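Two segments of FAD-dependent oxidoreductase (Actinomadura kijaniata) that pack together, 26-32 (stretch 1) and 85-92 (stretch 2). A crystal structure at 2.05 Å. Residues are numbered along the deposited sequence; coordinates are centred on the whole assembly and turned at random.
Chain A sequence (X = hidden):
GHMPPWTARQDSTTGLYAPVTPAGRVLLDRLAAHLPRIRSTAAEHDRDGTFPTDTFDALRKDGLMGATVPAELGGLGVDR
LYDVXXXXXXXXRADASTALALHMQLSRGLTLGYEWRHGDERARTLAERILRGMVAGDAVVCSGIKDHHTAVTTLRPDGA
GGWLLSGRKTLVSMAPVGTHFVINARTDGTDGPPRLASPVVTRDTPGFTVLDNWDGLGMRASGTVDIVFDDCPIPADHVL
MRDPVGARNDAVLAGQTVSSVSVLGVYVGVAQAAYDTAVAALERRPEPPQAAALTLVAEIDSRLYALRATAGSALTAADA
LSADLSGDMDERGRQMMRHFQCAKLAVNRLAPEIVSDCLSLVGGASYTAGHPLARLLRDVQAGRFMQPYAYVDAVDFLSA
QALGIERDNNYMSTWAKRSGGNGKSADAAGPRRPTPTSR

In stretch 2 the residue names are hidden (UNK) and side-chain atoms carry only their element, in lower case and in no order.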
# COMPACT_ATOMS: atom_id res chain seq x y z
N VAL A 26 -38.94 2.41 5.00
CA VAL A 26 -39.94 2.56 3.92
C VAL A 26 -39.28 2.96 2.60
O VAL A 26 -39.50 2.34 1.56
CB VAL A 26 -41.02 3.61 4.35
CG1 VAL A 26 -41.96 3.89 3.18
CG2 VAL A 26 -41.79 3.11 5.60
N LEU A 27 -38.45 4.00 2.64
CA LEU A 27 -37.62 4.37 1.48
C LEU A 27 -36.92 3.19 0.82
O LEU A 27 -37.02 2.96 -0.39
CB LEU A 27 -36.60 5.44 1.89
CG LEU A 27 -35.65 5.75 0.72
CD1 LEU A 27 -36.51 6.26 -0.43
CD2 LEU A 27 -34.60 6.82 1.09
N LEU A 28 -36.18 2.41 1.60
CA LEU A 28 -35.50 1.25 1.03
C LEU A 28 -36.47 0.18 0.51
O LEU A 28 -36.23 -0.44 -0.53
CB LEU A 28 -34.55 0.67 2.08
CG LEU A 28 -33.52 -0.41 1.74
CD1 LEU A 28 -32.55 0.13 0.71
CD2 LEU A 28 -32.72 -0.88 2.96
N ASP A 29 -37.57 -0.06 1.23
CA ASP A 29 -38.54 -1.03 0.71
C ASP A 29 -39.10 -0.57 -0.63
O ASP A 29 -39.21 -1.37 -1.57
CB ASP A 29 -39.70 -1.26 1.68
CG ASP A 29 -39.32 -2.15 2.86
OD1 ASP A 29 -38.24 -2.78 2.84
OD2 ASP A 29 -40.10 -2.23 3.84
N ARG A 30 -39.42 0.71 -0.76
CA ARG A 30 -40.10 1.22 -1.95
C ARG A 30 -39.14 1.22 -3.13
O ARG A 30 -39.53 0.98 -4.26
CB ARG A 30 -40.62 2.65 -1.71
CG ARG A 30 -41.85 2.69 -0.82
CD ARG A 30 -43.06 3.25 -1.56
NE ARG A 30 -43.54 4.49 -0.95
CZ ARG A 30 -44.31 4.53 0.14
NH1 ARG A 30 -44.71 5.69 0.62
NH2 ARG A 30 -44.69 3.41 0.76
N LEU A 31 -37.87 1.50 -2.85
CA LEU A 31 -36.86 1.47 -3.91
C LEU A 31 -36.70 0.09 -4.51
O LEU A 31 -36.34 -0.01 -5.69
CB LEU A 31 -35.48 1.94 -3.43
CG LEU A 31 -35.26 3.45 -3.38
CD1 LEU A 31 -33.99 3.74 -2.60
CD2 LEU A 31 -35.27 4.17 -4.74
N ALA A 32 -36.96 -0.96 -3.73
CA ALA A 32 -36.69 -2.30 -4.23
C ALA A 32 -37.42 -2.58 -5.54
O ALA A 32 -36.83 -3.18 -6.44
CB ALA A 32 -37.05 -3.36 -3.18
N UNK A 85 -27.78 7.54 2.79
CA UNK A 85 -26.62 6.81 2.22
C UNK A 85 -26.96 5.32 2.08
O UNK A 85 -26.51 4.66 1.13
c UNK A 85 -25.37 7.01 3.10
N UNK A 86 -27.78 4.77 2.98
CA UNK A 86 -28.11 3.33 2.87
C UNK A 86 -28.94 3.10 1.62
O UNK A 86 -28.74 2.14 0.87
c UNK A 86 -29.40 1.38 3.86
c UNK A 86 -28.88 2.83 4.09
c UNK A 86 -27.95 2.84 5.33
N UNK A 87 -29.85 4.01 1.32
CA UNK A 87 -30.60 3.91 0.06
C UNK A 87 -29.75 4.11 -1.21
O UNK A 87 -29.90 3.38 -2.20
c UNK A 87 -31.76 4.90 0.13
N UNK A 88 -28.85 5.10 -1.20
CA UNK A 88 -27.93 5.29 -2.33
C UNK A 88 -27.05 4.07 -2.59
O UNK A 88 -26.73 3.72 -3.72
c UNK A 88 -27.86 7.83 -2.03
c UNK A 88 -27.05 6.53 -2.13
c UNK A 88 -26.98 9.06 -1.80
c UNK A 88 -28.62 8.01 -3.34
N UNK A 89 -26.56 3.47 -1.51
CA UNK A 89 -25.77 2.24 -1.63
C UNK A 89 -26.58 1.16 -2.38
O UNK A 89 -26.09 0.55 -3.35
c UNK A 89 -24.32 0.75 -0.01
c UNK A 89 -24.86 -0.62 -0.50
c UNK A 89 -25.39 1.83 -0.19
c UNK A 89 -23.95 0.62 1.50
N UNK A 90 -27.82 0.92 -1.96
CA UNK A 90 -28.63 -0.10 -2.66
C UNK A 90 -28.83 0.27 -4.14
O UNK A 90 -28.69 -0.59 -5.02
c UNK A 90 -30.02 -0.28 -1.95
N UNK A 91 -29.08 1.54 -4.43
CA UNK A 91 -29.21 1.93 -5.83
C UNK A 91 -27.90 1.76 -6.61
O UNK A 91 -27.89 1.28 -7.74
c UNK A 91 -31.24 3.42 -5.44
c UNK A 91 -29.82 3.36 -6.01
c UNK A 91 -29.85 3.81 -7.49
N UNK A 92 -26.79 2.16 -6.00
CA UNK A 92 -25.49 2.07 -6.65
C UNK A 92 -25.08 0.62 -6.97
O UNK A 92 -24.39 0.40 -7.97
c UNK A 92 -24.42 2.78 -5.84

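Position 85 carries a single side-chain carbon bonded to CA, with no further atom, and its CB stays 9.4 Å from CD2 of Leu-27, out of reach. One carbon identifies alanine, Ala-85.

Position 86 has three carbons, one bonded to CA and carrying the other two. The CA-to-CB bond points sideways, yet one outer carbon comes 4.1 Å from CD2 of Leu-28. Branching directly at CB with carbon alone means valine, Val-86, with chi1 at 171° (t); the touching atom is CG1.

At position 87 there is again one carbon, directed toward stretch 1. This CB is 3.6 Å from CD2 of Leu-27 and 3.7 Å from CD1 of Leu-31, so it meets two leucine side chains one helical turn apart in sequence. The residue is Ala-87. Its CA is also 4.3 Å from CD1 of Leu-28, and the CA atoms of Leu-28 and Ala-87 are 5.7 Å apart, the nearest such pair.

Position 88 shows four carbons: one on CA, then a second that forks into two. CA-to-CB points away, and although the end of the side chain comes nearer, the nearer of its two fork-end carbons stays 6.9 Å from CD1 of Leu-31. That is the leucine skeleton, Leu-88, in the m, t rotamer.

Position 89 has the same four-carbon pattern, forked at the second atom; its CA-to-CB bond points sideways and it makes no contact. It is therefore Leu-89, t at both chi angles.

Position 90 returns to one carbon, pointing toward stretch 1, with its CB 3.7 Å from CD1 of Leu-28. It is Ala-90.

Position 91 has three carbons branching at the first. Its bond to CB is sideways, but one outer carbon reaches to 4.0 Å from CD1 of Leu-31. Hence valine, Val-91, with chi1 at 175° (t); that carbon is CG2.

Position 92 has one carbon, its CB, 10.1 Å from CD1 of Leu-31, and is Ala-92.

The two helices run nearly parallel, their N-to-C directions 17° apart and their axes 9.7 Å apart at closest approach. Backbone bonds such as Val-91 N to Ala-87 O (3.0 Å) and Leu-31 N to Leu-27 O (3.0 Å) hold each in helical form, whereas no hydrogen bond crosses between them. The contact is apolar: Leu-27, Leu-28 and Leu-31, with CA-to-CB bonds toward stretch 2, meet small Ala-87 and Ala-90, while Val-86 and Val-91 each add a gamma methyl. In all, 251 Å² is buried over both sides.

Stretch 2 85-92: AVALLAVA
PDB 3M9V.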